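Side-chain contacts in hypothetical protein PAE2307 (Pyrobaculum aerophilum, PDB 1WVQ), which probably acts as an adenosine-specific kinase and carries a stably phosphorylated histidine: residues A[69-72]-A[73-77]; A[147-150]-A[151-155]. All coordinates share one frame; numbering follows the deposited sequence.

Neither contact closes a long loop, since both are local on continuous chain. From the N terminus, contact 1 comes first, joining residues about one turn apart inside helix 68-81, which follows strand 60-65 and leads to strand 87-92 of the five-stranded sheet. Contact 2 follows strand 145-146 and spans from the residue before the N-cap to the second turn of helix 149-162, the last of the chain. The two are in series, neither nested nor crossed, with centres about 38 Å apart and nearest atoms about 27 Å apart on opposite sides of the chain's centre. Contact 1 lies mainly against sheets of its own chain, with one touch to a second subunit; contact 2 faces mainly other subunits.

Contact 1. Residues A[69-72]-A[73-77]; sequences ELRN and LAIDL
Arg71 O receives the N-H of Ile75 at 2.9 Å, with an N-H...O angle of 166°. The same i to i+4 pattern repeats from Leu73 N to Glu69 O, Ala74 N to Leu70 O and Asp76 N to Asn72 O, which marks regular alpha-helix. Asp76 folds back beside its own backbone N (chi1 -68°), bringing OD2 to 3.1 Å from Asn72 O; both atoms are acceptors, so this is proximity without a bond. The side chains pack along the same turns. Arg71 CG lies 3.8 Å from Ile75 CD1, the two side chains running alongside each other in the same direction, and the arginine then bends at chi3 (-64°) toward its polar partners, Glu68 and His63. Leu70 CD2 meets Leu73 CD1 at 4.2 Å, a looser methyl contact between side chains that cross at a slant. The aliphatic CG of Glu69 approaches Leu73 CD1 at 4.3 Å, while its OE1 pairs with Arg92. Helix 68-81 thus rests Leu70, Leu73 and Leu77 on strand 87-92, sets Arg71 and Ile75 against strand 60-65, and reaches strand 7-13 through Leu77; Ile75 also packs on Val146 of a second subunit.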
loop_
_atom_site.group_PDB
_atom_site.type_symbol
_atom_site.label_atom_id
_atom_site.label_comp_id
_atom_site.label_asym_id
_atom_site.label_seq_id
_atom_site.Cartn_x
_atom_site.Cartn_y
_atom_site.Cartn_z
ATOM N N GLU A 69 9.022 -30.175 -7.566
ATOM C CA GLU A 69 8.437 -30.757 -6.367
ATOM C C GLU A 69 7.348 -29.812 -5.859
ATOM O O GLU A 69 6.226 -30.228 -5.571
ATOM C CB GLU A 69 9.510 -30.937 -5.290
ATOM C CG GLU A 69 8.975 -31.382 -3.935
ATOM C CD GLU A 69 9.995 -31.175 -2.828
ATOM O OE1 GLU A 69 10.322 -29.999 -2.535
ATOM O OE2 GLU A 69 10.468 -32.183 -2.257
ATOM N N LEU A 70 7.693 -28.534 -5.762
ATOM C CA LEU A 70 6.750 -27.538 -5.279
ATOM C C LEU A 70 5.587 -27.320 -6.246
ATOM O O LEU A 70 4.460 -27.046 -5.821
ATOM C CB LEU A 70 7.489 -26.230 -4.999
ATOM C CG LEU A 70 8.650 -26.398 -4.006
ATOM C CD1 LEU A 70 9.314 -25.047 -3.761
ATOM C CD2 LEU A 70 8.141 -26.993 -2.698
ATOM N N ARG A 71 5.853 -27.445 -7.543
ATOM C CA ARG A 71 4.799 -27.276 -8.538
ATOM C C ARG A 71 3.734 -28.342 -8.303
ATOM O O ARG A 71 2.543 -28.039 -8.245
ATOM C CB ARG A 71 5.354 -27.428 -9.965
ATOM C CG ARG A 71 4.294 -27.290 -11.068
ATOM C CD ARG A 71 4.718 -27.963 -12.377
ATOM N NE ARG A 71 5.892 -27.344 -12.983
ATOM C CZ ARG A 71 5.889 -26.185 -13.636
ATOM N NH1 ARG A 71 4.765 -25.495 -13.786
ATOM N NH2 ARG A 71 7.021 -25.708 -14.136
ATOM N N ASN A 72 4.166 -29.589 -8.150
ATOM C CA ASN A 72 3.225 -30.684 -7.949
ATOM C C ASN A 72 2.473 -30.626 -6.629
ATOM O O ASN A 72 1.318 -31.042 -6.554
ATOM C CB ASN A 72 3.936 -32.025 -8.113
ATOM C CG ASN A 72 4.395 -32.252 -9.536
ATOM O OD1 ASN A 72 3.662 -31.953 -10.481
ATOM N ND2 ASN A 72 5.603 -32.781 -9.701
ATOM N N LEU A 73 3.119 -30.104 -5.594
ATOM C CA LEU A 73 2.468 -29.972 -4.300
ATOM C C LEU A 73 1.341 -28.954 -4.445
ATOM O O LEU A 73 0.238 -29.161 -3.949
ATOM C CB LEU A 73 3.474 -29.507 -3.241
ATOM C CG LEU A 73 4.295 -30.631 -2.596
ATOM C CD1 LEU A 73 5.466 -30.048 -1.841
ATOM C CD2 LEU A 73 3.399 -31.440 -1.665
ATOM N N ALA A 74 1.617 -27.859 -5.148
ATOM C CA ALA A 74 0.610 -26.821 -5.351
ATOM C C ALA A 74 -0.558 -27.325 -6.202
ATOM O O ALA A 74 -1.721 -27.098 -5.870
ATOM C CB ALA A 74 1.246 -25.594 -6.004
ATOM N N ILE A 75 -0.243 -28.004 -7.302
ATOM C CA ILE A 75 -1.271 -28.542 -8.180
ATOM C C ILE A 75 -2.135 -29.560 -7.443
ATOM O O ILE A 75 -3.368 -29.515 -7.517
ATOM C CB ILE A 75 -0.652 -29.241 -9.405
ATOM C CG1 ILE A 75 0.049 -28.213 -10.296
ATOM C CG2 ILE A 75 -1.743 -29.968 -10.189
ATOM C CD1 ILE A 75 0.810 -28.829 -11.467
ATOM N N ASP A 76 -1.493 -30.481 -6.733
ATOM C CA ASP A 76 -2.247 -31.498 -6.016
ATOM C C ASP A 76 -3.195 -30.917 -4.977
ATOM O O ASP A 76 -4.323 -31.385 -4.843
ATOM C CB ASP A 76 -1.305 -32.516 -5.364
ATOM C CG ASP A 76 -0.574 -33.371 -6.392
ATOM O OD1 ASP A 76 -1.054 -33.442 -7.544
ATOM O OD2 ASP A 76 0.471 -33.976 -6.048
ATOM N N LEU A 77 -2.762 -29.890 -4.252
ATOM C CA LEU A 77 -3.641 -29.307 -3.254
ATOM C C LEU A 77 -4.831 -28.618 -3.926
ATOM O O LEU A 77 -5.946 -28.654 -3.405
ATOM C CB LEU A 77 -2.885 -28.312 -2.364
ATOM C CG LEU A 77 -3.697 -27.811 -1.159
ATOM C CD1 LEU A 77 -4.132 -28.998 -0.305
ATOM C CD2 LEU A 77 -2.863 -26.845 -0.330
#

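Contact 2. Residues A[147-150]-A[151-155]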
loop_
_atom_site.group_PDB
_atom_site.type_symbol
_atom_site.label_atom_id
_atom_site.label_comp_id
_atom_site.label_asym_id
_atom_site.label_seq_id
_atom_site.Cartn_x
_atom_site.Cartn_y
_atom_site.Cartn_z
ATOM N N GLU A 147 1.577 -17.014 27.868
ATOM C CA GLU A 147 2.999 -16.796 28.115
ATOM C C GLU A 147 3.248 -15.927 29.346
ATOM O O GLU A 147 2.425 -15.085 29.705
ATOM C CB GLU A 147 3.655 -16.132 26.902
ATOM C CG GLU A 147 3.675 -14.619 26.980
ATOM C CD GLU A 147 4.353 -13.968 25.796
ATOM O OE1 GLU A 147 5.363 -14.513 25.299
ATOM O OE2 GLU A 147 3.869 -12.895 25.387
ATOM N N THR A 148 4.399 -16.133 29.976
ATOM C CA THR A 148 4.795 -15.367 31.158
ATOM C C THR A 148 5.743 -14.263 30.706
ATOM O O THR A 148 6.108 -14.199 29.533
ATOM C CB THR A 148 5.564 -16.238 32.143
ATOM O OG1 THR A 148 6.836 -16.573 31.573
ATOM C CG2 THR A 148 4.793 -17.517 32.439
ATOM N N GLU A 149 6.157 -13.405 31.636
ATOM C CA GLU A 149 7.081 -12.330 31.290
ATOM C C GLU A 149 8.430 -12.907 30.879
ATOM O O GLU A 149 9.130 -12.341 30.038
ATOM C CB GLU A 149 7.278 -11.372 32.464
ATOM C CG GLU A 149 8.173 -10.178 32.128
ATOM C CD GLU A 149 7.717 -9.431 30.880
ATOM O OE1 GLU A 149 6.491 -9.214 30.733
ATOM O OE2 GLU A 149 8.584 -9.052 30.049
ATOM N N LYS A 150 8.803 -14.028 31.488
ATOM C CA LYS A 150 10.065 -14.675 31.149
ATOM C C LYS A 150 9.969 -15.232 29.730
ATOM O O LYS A 150 10.948 -15.209 28.977
ATOM C CB LYS A 150 10.372 -15.793 32.150
ATOM C CG LYS A 150 10.877 -15.288 33.494
ATOM C CD LYS A 150 12.211 -14.573 33.335
ATOM C CE LYS A 150 12.791 -14.168 34.679
ATOM N NZ LYS A 150 12.932 -15.334 35.592
ATOM N N ASP A 151 8.787 -15.737 29.370
ATOM C CA ASP A 151 8.563 -16.266 28.025
ATOM C C ASP A 151 8.702 -15.112 27.045
ATOM O O ASP A 151 9.253 -15.265 25.960
ATOM C CB ASP A 151 7.153 -16.837 27.877
ATOM C CG ASP A 151 6.971 -18.146 28.606
ATOM O OD1 ASP A 151 7.934 -18.938 28.642
ATOM O OD2 ASP A 151 5.862 -18.388 29.122
ATOM N N ARG A 152 8.182 -13.954 27.435
ATOM C CA ARG A 152 8.257 -12.777 26.583
ATOM C C ARG A 152 9.717 -12.397 26.367
ATOM O O ARG A 152 10.142 -12.141 25.244
ATOM C CB ARG A 152 7.495 -11.613 27.219
ATOM C CG ARG A 152 7.615 -10.299 26.455
ATOM C CD ARG A 152 6.627 -9.278 26.984
ATOM N NE ARG A 152 6.762 -7.978 26.328
ATOM C CZ ARG A 152 7.704 -7.084 26.617
ATOM N NH1 ARG A 152 8.606 -7.341 27.557
ATOM N NH2 ARG A 152 7.738 -5.925 25.969
ATOM N N GLU A 153 10.486 -12.374 27.450
ATOM C CA GLU A 153 11.900 -12.033 27.359
ATOM C C GLU A 153 12.593 -12.996 26.409
ATOM O O GLU A 153 13.465 -12.608 25.634
ATOM C CB GLU A 153 12.553 -12.096 28.743
ATOM C CG GLU A 153 11.931 -11.134 29.741
ATOM C CD GLU A 153 12.566 -11.182 31.127
ATOM O OE1 GLU A 153 13.276 -12.167 31.439
ATOM O OE2 GLU A 153 12.340 -10.231 31.910
ATOM N N GLU A 154 12.180 -14.254 26.446
ATOM C CA GLU A 154 12.788 -15.246 25.586
ATOM C C GLU A 154 12.453 -15.077 24.107
ATOM O O GLU A 154 13.333 -15.225 23.267
ATOM C CB GLU A 154 12.430 -16.638 26.087
ATOM C CG GLU A 154 13.067 -16.921 27.445
ATOM C CD GLU A 154 12.543 -18.177 28.089
ATOM O OE1 GLU A 154 12.478 -19.207 27.393
ATOM O OE2 GLU A 154 12.198 -18.136 29.297
ATOM N N ARG A 155 11.203 -14.760 23.775
ATOM C CA ARG A 155 10.869 -14.572 22.369
ATOM C C ARG A 155 11.481 -13.269 21.862
ATOM O O ARG A 155 11.757 -13.133 20.672
ATOM C CB ARG A 155 9.350 -14.583 22.134
ATOM C CG ARG A 155 8.542 -13.511 22.842
ATOM C CD ARG A 155 7.099 -13.542 22.332
ATOM N NE ARG A 155 6.183 -12.742 23.138
ATOM C CZ ARG A 155 6.121 -11.414 23.136
ATOM N NH1 ARG A 155 6.925 -10.699 22.358
ATOM N NH2 ARG A 155 5.255 -10.798 23.925
HETATM O O HOH W 1 11.132 -8.095 30.499
#
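Glu147 and Arg155 form a side-on, two-nitrogen salt bridge: Arg155 NE reaches Glu147 OE1 at 2.9 Å and Arg155 NH2 reaches Glu147 OE2 at 2.9 Å. The carboxylate and guanidinium planes are nearly coplanar, 29° apart, and both oxygens are met on their syn sides. A second salt bridge, Arg152 NH1 to Glu149 OE2 at 3.0 Å, has its planes turned 51° apart. Here Glu149 CG points away from the backbone N, and the bend at chi2 (53°) turns the carboxylate alongside Arg152. A water donates to both Glu149 OE2 and Glu153 OE2, bridging two carboxylates whose oxygens approach to 4.4 Å and probably easing their repulsion.

The same turn carries a capping box that starts the helix. Thr148, the N-cap residue, accepts from Asp151 N through OG1 at 3.1 Å, and its own N-H returns to Asp151 OD2 at 2.8 Å, on the anti side of that carboxylate. Glu147 CB packs against Asp151 CB at 3.7 Å, which probably helps to position Glu147. Arg152 CG sits over one face of the Arg155 guanidinium, offset toward its rim.

Helix 149-162, entered from strand 145-146, uses this end to dock on strand 60-65 of a third subunit, an outermost strand of the five-stranded sheet within that chain: Arg152 and Arg155 both form salt bridges with Glu64 of that subunit, and Glu147 binds its Arg62 and the backbone N of its His63. Arg152 also packs on Leu167 of a fourth subunit.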